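Local atomic coordinates of uncharacterized protein (Bacteroides eggerthii, PDB entry 4L3R), a protein that is of unknown function but belongs to the calycin clan, whose members are antiparallel beta barrels that often bind small hydrophobic molecules. Residues I93-K98 against G114-F119; A77-A82 against G97-S102; G68-H73 against A82-D87; K13-S18 against L55-A60. All blocks are in the same frame, centred on the assembly; numbering follows the deposited sequence.

Contact 1: I93-K98 against G114-F119; sequences ISISGK and GLFNVF
I95 meets L115, F116 and V118 with different parts of one side chain. I95 CG2, anti to the backbone N, lies 4.0 Å from F116 CD1, the two side chains crossing at about a right angle; CG1, beside the backbone N (chi1 -61°), carries CD1 to 3.6 Å from V118 CG2. I95 CB rests 3.5 Å from L115 O. G97 O sits over one face of the F116 ring, offset toward the rim and 3.4 Å from F116 CE1, whereas I95 O lies at the ring edge, in its plane. I93 CG2 touches V118 CG2.

I93 N donates to F119 O at 3.1 Å in a nearly straight bond (169°), the donor standing above the carbonyl plane. Water 2 lies 2.7 Å from both I95 O and F116 O, and water 1 accepts from I95 N beside the carbonyls of F116 and V118.

One shell out, S94 and S96 are backbone-bonded to K85 and I83, and L115 and V118 lean on L130 and M141. With one direct bond and bridging waters, strands 92-96 and 118-123, the first and last in the sheet order, meet as at the seam of a calycin-like barrel.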
loop_
_atom_site.group_PDB
_atom_site.type_symbol
_atom_site.label_atom_id
_atom_site.label_comp_id
_atom_site.label_asym_id
_atom_site.label_seq_id
_atom_site.Cartn_x
_atom_site.Cartn_y
_atom_site.Cartn_z
ATOM N N ILE B 93 8.987 -5.067 -13.942
ATOM C CA ILE B 93 8.999 -5.498 -12.547
ATOM C C ILE B 93 10.355 -6.107 -12.222
ATOM O O ILE B 93 10.942 -6.777 -13.063
ATOM C CB ILE B 93 7.838 -6.481 -12.209
ATOM C CG1 ILE B 93 7.824 -6.813 -10.696
ATOM C CG2 ILE B 93 7.926 -7.762 -13.058
ATOM C CD1 ILE B 93 6.639 -7.527 -10.226
ATOM N N SER B 94 10.841 -5.875 -11.005
ATOM C CA SER B 94 12.096 -6.448 -10.534
ATOM C C SER B 94 11.936 -6.790 -9.032
ATOM O O SER B 94 11.396 -5.982 -8.278
ATOM C CB SER B 94 13.256 -5.491 -10.817
ATOM O OG SER B 94 14.118 -5.271 -9.711
ATOM N N ILE B 95 12.330 -8.011 -8.638
ATOM C CA ILE B 95 12.259 -8.499 -7.258
ATOM C C ILE B 95 13.684 -8.811 -6.833
ATOM O O ILE B 95 14.337 -9.609 -7.494
ATOM C CB ILE B 95 11.328 -9.747 -7.147
ATOM C CG1 ILE B 95 9.877 -9.391 -7.569
ATOM C CG2 ILE B 95 11.372 -10.349 -5.706
ATOM C CD1 ILE B 95 8.931 -10.611 -7.816
ATOM N N SER B 96 14.169 -8.189 -5.752
ATOM C CA SER B 96 15.538 -8.377 -5.271
ATOM C C SER B 96 15.562 -8.850 -3.820
ATOM O O SER B 96 14.786 -8.366 -2.999
ATOM C CB SER B 96 16.314 -7.067 -5.384
ATOM O OG SER B 96 16.309 -6.589 -6.718
ATOM N N GLY B 97 16.502 -9.737 -3.519
ATOM C CA GLY B 97 16.697 -10.291 -2.184
ATOM C C GLY B 97 17.110 -11.744 -2.235
ATOM O O GLY B 97 17.617 -12.219 -3.257
ATOM N N LYS B 98 16.894 -12.460 -1.131
ATOM C CA LYS B 98 17.223 -13.884 -1.042
ATOM C C LYS B 98 16.150 -14.616 -0.255
ATOM O O LYS B 98 15.541 -14.044 0.653
ATOM C CB LYS B 98 18.614 -14.113 -0.420
ATOM C CG LYS B 98 18.888 -13.320 0.847
ATOM C CD LYS B 98 20.240 -13.680 1.450
ATOM C CE LYS B 98 20.600 -12.763 2.594
ATOM N NZ LYS B 98 21.885 -13.149 3.228
ATOM N N GLY B 114 12.875 -18.303 -10.170
ATOM C CA GLY B 114 12.165 -17.537 -11.180
ATOM C C GLY B 114 11.676 -16.191 -10.695
ATOM O O GLY B 114 11.711 -15.221 -11.454
ATOM N N LEU B 115 11.228 -16.107 -9.427
ATOM C CA LEU B 115 10.729 -14.842 -8.868
ATOM C C LEU B 115 11.817 -13.781 -8.792
ATOM O O LEU B 115 11.537 -12.632 -9.113
ATOM C CB LEU B 115 10.080 -15.047 -7.501
ATOM C CG LEU B 115 8.680 -15.654 -7.562
ATOM C CD1 LEU B 115 8.285 -16.199 -6.214
ATOM C CD2 LEU B 115 7.635 -14.619 -8.027
ATOM N N PHE B 116 13.061 -14.153 -8.459
ATOM C CA PHE B 116 14.146 -13.168 -8.402
ATOM C C PHE B 116 14.662 -12.782 -9.798
ATOM O O PHE B 116 15.433 -11.828 -9.893
ATOM C CB PHE B 116 15.304 -13.682 -7.534
ATOM C CG PHE B 116 14.949 -13.768 -6.066
ATOM C CD1 PHE B 116 14.654 -12.619 -5.337
ATOM C CD2 PHE B 116 14.970 -14.989 -5.397
ATOM C CE1 PHE B 116 14.324 -12.698 -3.986
ATOM C CE2 PHE B 116 14.656 -15.063 -4.038
ATOM C CZ PHE B 116 14.326 -13.919 -3.345
ATOM N N ASN B 117 14.254 -13.509 -10.869
ATOM C CA ASN B 117 14.651 -13.227 -12.242
ATOM C C ASN B 117 13.514 -12.598 -13.057
ATOM O O ASN B 117 13.653 -12.508 -14.280
ATOM C CB ASN B 117 15.138 -14.522 -12.935
ATOM C CG ASN B 117 16.434 -15.061 -12.385
ATOM O OD1 ASN B 117 17.358 -14.311 -12.069
ATOM N ND2 ASN B 117 16.569 -16.378 -12.330
ATOM N N VAL B 118 12.411 -12.136 -12.423
ATOM C CA VAL B 118 11.336 -11.472 -13.178
ATOM C C VAL B 118 11.860 -10.154 -13.759
ATOM O O VAL B 118 12.721 -9.518 -13.148
ATOM C CB VAL B 118 10.022 -11.223 -12.383
ATOM C CG1 VAL B 118 9.387 -12.535 -11.949
ATOM C CG2 VAL B 118 10.222 -10.266 -11.195
ATOM N N PHE B 119 11.382 -9.775 -14.951
ATOM C CA PHE B 119 11.769 -8.510 -15.593
ATOM C C PHE B 119 10.545 -7.712 -16.098
ATOM O O PHE B 119 10.635 -6.485 -16.159
ATOM C CB PHE B 119 12.780 -8.742 -16.725
ATOM C CG PHE B 119 12.297 -9.570 -17.887
ATOM C CD1 PHE B 119 12.402 -10.952 -17.864
ATOM C CD2 PHE B 119 11.870 -8.965 -19.059
ATOM C CE1 PHE B 119 11.996 -11.717 -18.960
ATOM C CE2 PHE B 119 11.494 -9.729 -20.163
ATOM C CZ PHE B 119 11.546 -11.099 -20.100
HETATM O O HOH W 1 13.830 -9.477 -10.720
HETATM O O HOH W 2 16.827 -10.204 -8.226
#

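Contact 2: A77-A82 against G97-S102; sequences ANISDA and GKAYGS
N78 and Y100 form a single antiparallel bridge that pins the loop between strand 92-96 and helix 106-116 onto the beginning of strand 78-87. They are a hydrogen-bonded pair in which each residue both gives and receives. N78 N donates to Y100 O at 2.9 Å, in the plane of that carbonyl. The return bond, Y100 N to N78 O, is shorter at 2.7 Å and almost straight (172°), the donor lying nearly along the C=O axis. Both carbonyls also draw a CA-H from the neighbouring residue: A77 CA comes to 3.3 Å from Y100 O, and A99 CA to 3.4 Å from N78 O.

Side chains add less. A77 CB points at the loop and sits against Y100 O and G101 O, 3.6 Å from the latter. A99 CB reaches I79 CG1 at 4.2 Å; behind this pair stands helix 106-116, where I112 touches both residues. Y100 CB lies 3.8 Å from N78 O; CG is anti to the backbone N (chi1 179°), and the end of the side chain leads away from segment 77-82. Beyond the direct bonds, water 3 continues the connection, accepting from S80 N and donating to K98 O 2.7 Å away.

A77 N is held by E103 OE2, a second tie to the same loop. G97 and G101 adopt backbone angles that suit glycine. Just past the bridge the strand turns a corner at D81, where D81 and A82 both face V70: a G1 beta bulge, preceded here by an isolated beta bridge to a loop.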
loop_
_atom_site.group_PDB
_atom_site.type_symbol
_atom_site.label_atom_id
_atom_site.label_comp_id
_atom_site.label_asym_id
_atom_site.label_seq_id
_atom_site.Cartn_x
_atom_site.Cartn_y
_atom_site.Cartn_z
ATOM N N ALA B 77 10.551 -22.939 1.684
ATOM C CA ALA B 77 11.242 -21.653 1.633
ATOM C C ALA B 77 10.272 -20.475 1.496
ATOM O O ALA B 77 9.187 -20.608 0.927
ATOM C CB ALA B 77 12.234 -21.632 0.484
ATOM N N ASN B 78 10.702 -19.315 2.010
ATOM C CA ASN B 78 9.947 -18.067 1.986
ATOM C C ASN B 78 10.761 -16.919 1.432
ATOM O O ASN B 78 11.966 -16.851 1.655
ATOM C CB ASN B 78 9.515 -17.677 3.415
ATOM C CG ASN B 78 8.388 -18.502 3.958
ATOM O OD1 ASN B 78 7.224 -18.284 3.619
ATOM N ND2 ASN B 78 8.691 -19.472 4.812
ATOM N N ILE B 79 10.076 -15.980 0.786
ATOM C CA ILE B 79 10.605 -14.690 0.364
ATOM C C ILE B 79 9.839 -13.698 1.239
ATOM O O ILE B 79 8.611 -13.721 1.217
ATOM C CB ILE B 79 10.445 -14.447 -1.155
ATOM C CG1 ILE B 79 11.240 -15.508 -1.949
ATOM C CG2 ILE B 79 10.880 -13.013 -1.526
ATOM C CD1 ILE B 79 11.028 -15.460 -3.447
ATOM N N SER B 80 10.534 -12.911 2.067
ATOM C CA SER B 80 9.884 -11.980 2.996
ATOM C C SER B 80 10.310 -10.543 2.738
ATOM O O SER B 80 11.485 -10.204 2.911
ATOM C CB SER B 80 10.209 -12.350 4.439
ATOM O OG SER B 80 9.735 -13.659 4.716
ATOM N N ASP B 81 9.344 -9.701 2.348
ATOM C CA ASP B 81 9.522 -8.275 2.075
ATOM C C ASP B 81 10.705 -8.015 1.122
ATOM O O ASP B 81 11.559 -7.169 1.405
ATOM C CB ASP B 81 9.683 -7.476 3.392
ATOM C CG ASP B 81 8.443 -7.448 4.279
ATOM O OD1 ASP B 81 7.317 -7.312 3.731
ATOM O OD2 ASP B 81 8.600 -7.474 5.522
ATOM N N ALA B 82 10.742 -8.747 -0.023
ATOM C CA ALA B 82 11.785 -8.524 -1.024
ATOM C C ALA B 82 11.614 -7.110 -1.620
ATOM O O ALA B 82 10.482 -6.609 -1.721
ATOM C CB ALA B 82 11.718 -9.583 -2.118
ATOM N N GLY B 97 16.502 -9.737 -3.519
ATOM C CA GLY B 97 16.697 -10.291 -2.184
ATOM C C GLY B 97 17.110 -11.744 -2.235
ATOM O O GLY B 97 17.617 -12.219 -3.257
ATOM N N LYS B 98 16.894 -12.460 -1.131
ATOM C CA LYS B 98 17.223 -13.884 -1.042
ATOM C C LYS B 98 16.150 -14.616 -0.255
ATOM O O LYS B 98 15.541 -14.044 0.653
ATOM C CB LYS B 98 18.614 -14.113 -0.420
ATOM C CG LYS B 98 18.888 -13.320 0.847
ATOM C CD LYS B 98 20.240 -13.680 1.450
ATOM C CE LYS B 98 20.600 -12.763 2.594
ATOM N NZ LYS B 98 21.885 -13.149 3.228
ATOM N N ALA B 99 15.908 -15.873 -0.620
ATOM C CA ALA B 99 14.906 -16.688 0.051
ATOM C C ALA B 99 15.442 -17.211 1.387
ATOM O O ALA B 99 16.647 -17.413 1.543
ATOM C CB ALA B 99 14.499 -17.856 -0.835
ATOM N N TYR B 100 14.540 -17.426 2.348
ATOM C CA TYR B 100 14.879 -18.007 3.647
ATOM C C TYR B 100 14.469 -19.467 3.589
ATOM O O TYR B 100 13.313 -19.749 3.292
ATOM C CB TYR B 100 14.170 -17.268 4.779
ATOM C CG TYR B 100 14.483 -17.860 6.137
ATOM C CD1 TYR B 100 15.697 -17.614 6.761
ATOM C CD2 TYR B 100 13.566 -18.670 6.793
ATOM C CE1 TYR B 100 15.992 -18.160 8.007
ATOM C CE2 TYR B 100 13.844 -19.210 8.043
ATOM C CZ TYR B 100 15.066 -18.971 8.640
ATOM O OH TYR B 100 15.339 -19.518 9.870
ATOM N N GLY B 101 15.406 -20.372 3.826
ATOM C CA GLY B 101 15.147 -21.804 3.770
ATOM C C GLY B 101 15.523 -22.383 2.427
ATOM O O GLY B 101 15.654 -21.660 1.438
ATOM N N SER B 102 15.714 -23.699 2.394
ATOM C CA SER B 102 16.130 -24.435 1.201
ATOM C C SER B 102 14.985 -25.302 0.677
ATOM O O SER B 102 14.160 -25.761 1.465
ATOM C CB SER B 102 17.334 -25.311 1.552
ATOM O OG SER B 102 18.012 -25.785 0.401
HETATM O O HOH W 3 13.434 -12.926 1.862
#

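Contact 3: G68-H73 against A82-D87; sequences GTVSAH and AILKID
V70 and A82 form an antiparallel hydrogen-bonded pair, the firm part of the pairing between these two strand segments. A82 N donates to V70 O at 2.7 Å, in the carbonyl plane though bent at the hydrogen (148°). The reciprocal bond from V70 N to A82 O is longer, 3.2 Å, but straighter. Beside this pair the hydroxyl of T69, OG1, is hydrogen-bonded to D81 OD1.

Water takes over where the strands diverge; their axes come within 5.0 Å but their directions are 124° apart. G68 O receives two water hydrogens: water 5 lies 2.7 Å from it and accepts from L84 N, while water 4 also donates to L84 O. Two single-water bridges therefore replace direct backbone pairing at this end.

Apolar contact runs through V70 and L84, whose side chains cross at about a right angle with V70 CG2 3.8 Å from L84 CD1. L84 CG, anti to the backbone N (chi1 174°), bears the two methyls that meet V70 CG2. Two side chains also pack against backbone oxygens: L84 CB lies 3.8 Å from G68 O, and T69 CB 3.3 Å from A82 O.

The hairpin of strands 66-73 and 78-87 is flanked by strand 54-61, whose L55 and F57 touch V70, and by strand 92-96, whose I93 and I95 touch L84 and A82. F10 of helix 4-10 packs on L84, and the second subunit bonds to the backbone at G68 and I86.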
loop_
_atom_site.group_PDB
_atom_site.type_symbol
_atom_site.label_atom_id
_atom_site.label_comp_id
_atom_site.label_asym_id
_atom_site.label_seq_id
_atom_site.Cartn_x
_atom_site.Cartn_y
_atom_site.Cartn_z
ATOM N N GLY B 68 6.055 -0.618 -0.748
ATOM C CA GLY B 68 5.488 -1.809 -1.365
ATOM C C GLY B 68 6.582 -2.843 -1.559
ATOM O O GLY B 68 7.653 -2.513 -2.076
ATOM N N THR B 69 6.344 -4.083 -1.098
ATOM C CA THR B 69 7.307 -5.183 -1.195
ATOM C C THR B 69 6.620 -6.447 -1.678
ATOM O O THR B 69 5.393 -6.486 -1.785
ATOM C CB THR B 69 7.979 -5.451 0.167
ATOM O OG1 THR B 69 6.988 -5.855 1.105
ATOM C CG2 THR B 69 8.753 -4.263 0.692
ATOM N N VAL B 70 7.420 -7.481 -1.957
ATOM C CA VAL B 70 6.924 -8.781 -2.399
ATOM C C VAL B 70 7.258 -9.830 -1.354
ATOM O O VAL B 70 8.385 -9.883 -0.857
ATOM C CB VAL B 70 7.499 -9.180 -3.783
ATOM C CG1 VAL B 70 7.351 -10.678 -4.049
ATOM C CG2 VAL B 70 6.811 -8.408 -4.875
ATOM N N SER B 71 6.283 -10.688 -1.070
ATOM C CA SER B 71 6.435 -11.845 -0.196
ATOM C C SER B 71 5.934 -13.064 -0.957
ATOM O O SER B 71 4.993 -12.950 -1.735
ATOM C CB SER B 71 5.663 -11.663 1.109
ATOM O OG SER B 71 6.304 -10.735 1.966
ATOM N N ALA B 72 6.567 -14.207 -0.764
ATOM C CA ALA B 72 6.138 -15.430 -1.424
ATOM C C ALA B 72 6.469 -16.630 -0.576
ATOM O O ALA B 72 7.411 -16.607 0.218
ATOM C CB ALA B 72 6.790 -15.563 -2.791
ATOM N N HIS B 73 5.671 -17.671 -0.723
ATOM C CA HIS B 73 5.895 -18.923 -0.021
ATOM C C HIS B 73 5.814 -20.034 -1.039
ATOM O O HIS B 73 4.815 -20.128 -1.744
ATOM C CB HIS B 73 4.882 -19.116 1.109
ATOM C CG HIS B 73 5.010 -20.446 1.782
ATOM N ND1 HIS B 73 3.966 -21.341 1.798
ATOM C CD2 HIS B 73 6.085 -21.024 2.366
ATOM C CE1 HIS B 73 4.408 -22.407 2.444
ATOM N NE2 HIS B 73 5.686 -22.268 2.784
ATOM N N ALA B 82 10.742 -8.747 -0.023
ATOM C CA ALA B 82 11.785 -8.524 -1.024
ATOM C C ALA B 82 11.614 -7.110 -1.620
ATOM O O ALA B 82 10.482 -6.609 -1.721
ATOM C CB ALA B 82 11.718 -9.583 -2.118
ATOM N N ILE B 83 12.733 -6.458 -1.988
ATOM C CA ILE B 83 12.697 -5.107 -2.554
ATOM C C ILE B 83 12.040 -5.187 -3.929
ATOM O O ILE B 83 12.470 -5.970 -4.769
ATOM C CB ILE B 83 14.106 -4.466 -2.619
ATOM C CG1 ILE B 83 14.711 -4.303 -1.203
ATOM C CG2 ILE B 83 14.047 -3.101 -3.335
ATOM C CD1 ILE B 83 16.242 -4.278 -1.186
ATOM N N LEU B 84 10.988 -4.384 -4.143
ATOM C CA LEU B 84 10.215 -4.384 -5.373
ATOM C C LEU B 84 10.371 -3.084 -6.156
ATOM O O LEU B 84 10.283 -1.997 -5.596
ATOM C CB LEU B 84 8.726 -4.593 -5.030
ATOM C CG LEU B 84 7.716 -4.490 -6.194
ATOM C CD1 LEU B 84 7.888 -5.629 -7.174
ATOM C CD2 LEU B 84 6.303 -4.412 -5.668
ATOM N N LYS B 85 10.558 -3.224 -7.472
ATOM C CA LYS B 85 10.543 -2.142 -8.463
ATOM C C LYS B 85 9.436 -2.539 -9.419
ATOM O O LYS B 85 9.416 -3.692 -9.852
ATOM C CB LYS B 85 11.899 -1.976 -9.184
ATOM C CG LYS B 85 13.097 -1.756 -8.263
ATOM C CD LYS B 85 13.357 -0.291 -7.951
ATOM C CE LYS B 85 14.027 0.437 -9.088
ATOM N NZ LYS B 85 14.709 1.664 -8.614
ATOM N N ILE B 86 8.454 -1.671 -9.658
ATOM C CA ILE B 86 7.341 -1.997 -10.558
ATOM C C ILE B 86 6.880 -0.728 -11.245
ATOM O O ILE B 86 6.764 0.298 -10.588
ATOM C CB ILE B 86 6.182 -2.718 -9.803
ATOM C CG1 ILE B 86 5.151 -3.285 -10.801
ATOM C CG2 ILE B 86 5.508 -1.803 -8.774
ATOM C CD1 ILE B 86 4.187 -4.215 -10.184
ATOM N N ASP B 87 6.654 -0.780 -12.562
ATOM C CA ASP B 87 6.205 0.383 -13.329
ATOM C C ASP B 87 4.952 0.021 -14.121
ATOM O O ASP B 87 5.012 -0.829 -15.003
ATOM C CB ASP B 87 7.321 0.867 -14.266
ATOM C CG ASP B 87 7.021 2.150 -15.019
ATOM O OD1 ASP B 87 6.052 2.852 -14.647
ATOM O OD2 ASP B 87 7.735 2.439 -15.998
HETATM O O HOH W 4 7.984 -0.882 -4.408
HETATM O O HOH W 5 10.348 -2.434 -2.106
#

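Contact 4: K13-S18 against L55-A60; sequences KTWKLS and LNFNCA
L55 pairs with W15 as an antiparallel hydrogen-bonded bridge at the start of segment 55-60. L55 N donates to W15 O at 2.8 Å, bent to 139° at the hydrogen, and L55 O receives W15 N at the same length. The carbonyl oxygen of L55 lies at the edge of the indole, near its plane, and 3.4 Å from W15 CB. On the same face of the sheet L55 CB and W15 CB are 4.0 Å apart.

N56 follows with a side-chain bond. Its CG is anti to the carbonyl carbon (chi1 -75°), and the amide reaches across to T14, where N56 ND2 donates to T14 OG1 at 3.0 Å. The hydroxyl oxygen lies close to the amide plane, and T14 CG2 stands 3.7 Å from N56 OD1.

At F57 the contact becomes aromatic. F57 CD1 approaches W15 CD1 at 3.9 Å; the five-membered ring of W15 and the F57 ring, planes at 86°, meet obliquely. Past this point the segment leaves its partner, and C59 forms a disulfide with C59 of the second subunit.

W15 NE1 bonds to I9 O, which satisfies the indole nitrogen and probably helps fix the rotation of the ring. The chemistry is divided between an apolar side, where L55, W15 and F57 pack on L128, with F143 against L55 and W15, and the more exposed amide-to-hydroxyl bond of N56 and T14.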
loop_
_atom_site.group_PDB
_atom_site.type_symbol
_atom_site.label_atom_id
_atom_site.label_comp_id
_atom_site.label_asym_id
_atom_site.label_seq_id
_atom_site.Cartn_x
_atom_site.Cartn_y
_atom_site.Cartn_z
ATOM N N LYS B 13 -5.362 -9.451 -1.802
ATOM C CA LYS B 13 -5.386 -10.696 -2.564
ATOM C C LYS B 13 -4.075 -11.453 -2.492
ATOM O O LYS B 13 -2.997 -10.850 -2.461
ATOM C CB LYS B 13 -5.728 -10.418 -4.039
ATOM C CG LYS B 13 -4.805 -9.410 -4.737
ATOM C CD LYS B 13 -5.122 -9.265 -6.219
ATOM C CE LYS B 13 -6.440 -8.573 -6.479
ATOM N NZ LYS B 13 -6.568 -8.175 -7.900
ATOM N N THR B 14 -4.182 -12.789 -2.510
ATOM C CA THR B 14 -3.051 -13.701 -2.534
ATOM C C THR B 14 -3.029 -14.326 -3.919
ATOM O O THR B 14 -4.030 -14.905 -4.351
ATOM C CB THR B 14 -3.183 -14.719 -1.405
ATOM O OG1 THR B 14 -3.176 -14.006 -0.166
ATOM C CG2 THR B 14 -2.061 -15.752 -1.413
ATOM N N TRP B 15 -1.902 -14.184 -4.623
ATOM C CA TRP B 15 -1.716 -14.753 -5.956
ATOM C C TRP B 15 -1.280 -16.195 -5.797
ATOM O O TRP B 15 -0.294 -16.452 -5.111
ATOM C CB TRP B 15 -0.681 -13.946 -6.740
ATOM C CG TRP B 15 -1.180 -12.589 -7.101
ATOM C CD1 TRP B 15 -0.945 -11.426 -6.429
ATOM C CD2 TRP B 15 -2.132 -12.281 -8.121
ATOM N NE1 TRP B 15 -1.625 -10.395 -7.027
ATOM C CE2 TRP B 15 -2.373 -10.894 -8.064
ATOM C CE3 TRP B 15 -2.776 -13.039 -9.109
ATOM C CZ2 TRP B 15 -3.226 -10.242 -8.970
ATOM C CZ3 TRP B 15 -3.630 -12.403 -9.988
ATOM C CH2 TRP B 15 -3.844 -11.017 -9.923
ATOM N N LYS B 16 -2.032 -17.136 -6.385
ATOM C CA LYS B 16 -1.749 -18.567 -6.308
ATOM C C LYS B 16 -1.172 -19.030 -7.637
ATOM O O LYS B 16 -1.781 -18.779 -8.674
ATOM C CB LYS B 16 -3.041 -19.337 -5.962
ATOM C CG LYS B 16 -2.927 -20.866 -5.979
ATOM C CD LYS B 16 -2.064 -21.437 -4.868
ATOM C CE LYS B 16 -1.923 -22.932 -5.039
ATOM N NZ LYS B 16 -1.621 -23.615 -3.755
ATOM N N LEU B 17 -0.014 -19.714 -7.609
ATOM C CA LEU B 17 0.620 -20.227 -8.819
ATOM C C LEU B 17 -0.287 -21.209 -9.553
ATOM O O LEU B 17 -0.827 -22.121 -8.932
ATOM C CB LEU B 17 1.934 -20.936 -8.461
ATOM C CG LEU B 17 2.768 -21.434 -9.641
ATOM C CD1 LEU B 17 3.474 -20.276 -10.329
ATOM C CD2 LEU B 17 3.748 -22.510 -9.186
ATOM N N SER B 18 -0.464 -21.009 -10.868
ATOM C CA SER B 18 -1.272 -21.884 -11.721
ATOM C C SER B 18 -0.438 -22.565 -12.827
ATOM O O SER B 18 -0.877 -23.587 -13.350
ATOM C CB SER B 18 -2.412 -21.095 -12.357
ATOM O OG SER B 18 -1.914 -20.028 -13.146
ATOM N N LEU B 55 1.975 -15.833 -3.637
ATOM C CA LEU B 55 2.695 -14.582 -3.877
ATOM C C LEU B 55 1.820 -13.433 -3.384
ATOM O O LEU B 55 0.616 -13.421 -3.640
ATOM C CB LEU B 55 3.033 -14.465 -5.377
ATOM C CG LEU B 55 3.589 -13.130 -5.901
ATOM C CD1 LEU B 55 5.012 -12.900 -5.412
ATOM C CD2 LEU B 55 3.593 -13.121 -7.418
ATOM N N ASN B 56 2.404 -12.509 -2.619
ATOM C CA ASN B 56 1.672 -11.383 -2.053
ATOM C C ASN B 56 2.427 -10.086 -2.257
ATOM O O ASN B 56 3.612 -10.002 -1.933
ATOM C CB ASN B 56 1.455 -11.597 -0.548
ATOM C CG ASN B 56 0.395 -12.604 -0.218
ATOM O OD1 ASN B 56 0.688 -13.773 0.023
ATOM N ND2 ASN B 56 -0.861 -12.177 -0.161
ATOM N N PHE B 57 1.736 -9.080 -2.781
ATOM C CA PHE B 57 2.252 -7.727 -2.936
ATOM C C PHE B 57 1.686 -6.955 -1.768
ATOM O O PHE B 57 0.467 -6.839 -1.667
ATOM C CB PHE B 57 1.832 -7.140 -4.282
ATOM C CG PHE B 57 2.522 -7.822 -5.435
ATOM C CD1 PHE B 57 2.034 -9.013 -5.950
ATOM C CD2 PHE B 57 3.676 -7.293 -5.983
ATOM C CE1 PHE B 57 2.666 -9.638 -7.019
ATOM C CE2 PHE B 57 4.305 -7.917 -7.056
ATOM C CZ PHE B 57 3.795 -9.083 -7.572
ATOM N N ASN B 58 2.533 -6.541 -0.821
ATOM C CA ASN B 58 2.056 -5.838 0.374
ATOM C C ASN B 58 2.775 -4.538 0.607
ATOM O O ASN B 58 3.907 -4.355 0.157
ATOM C CB ASN B 58 2.241 -6.700 1.630
ATOM C CG ASN B 58 1.736 -8.114 1.530
ATOM O OD1 ASN B 58 2.508 -9.069 1.617
ATOM N ND2 ASN B 58 0.425 -8.277 1.402
ATOM N N CYS B 59 2.123 -3.673 1.394
ATOM C CA CYS B 59 2.670 -2.411 1.848
ATOM C C CYS B 59 3.030 -2.597 3.315
ATOM O O CYS B 59 2.228 -3.151 4.069
ATOM C CB CYS B 59 1.681 -1.269 1.637
ATOM S SG CYS B 59 1.789 -0.495 0.002
ATOM N N ALA B 60 4.244 -2.197 3.704
ATOM C CA ALA B 60 4.731 -2.375 5.069
ATOM C C ALA B 60 5.549 -1.186 5.525
ATOM O O ALA B 60 6.190 -0.538 4.702
ATOM C CB ALA B 60 5.583 -3.636 5.138
#

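From the N terminus, contact 4 comes first: it closes a long loop containing helix 37-48 and sets strand 54-61 beside strand 15-22. Strand 66-73 follows, and contact 3 folds strand 78-87 back on it as a hairpin. Contact 2 crosses contact 3 along the chain, the two sharing A82, and brings the loop after strand 92-96 onto the start of strand 78-87. Contact 1 begins at I93, overlaps contact 2 at G97 and K98, and closes a loop that holds most of helix 106-116. Contacts 3 and 4 adjoin through strands 54-61 and 66-73, and both touch the second subunit; contact 1 brings together the two outermost strands.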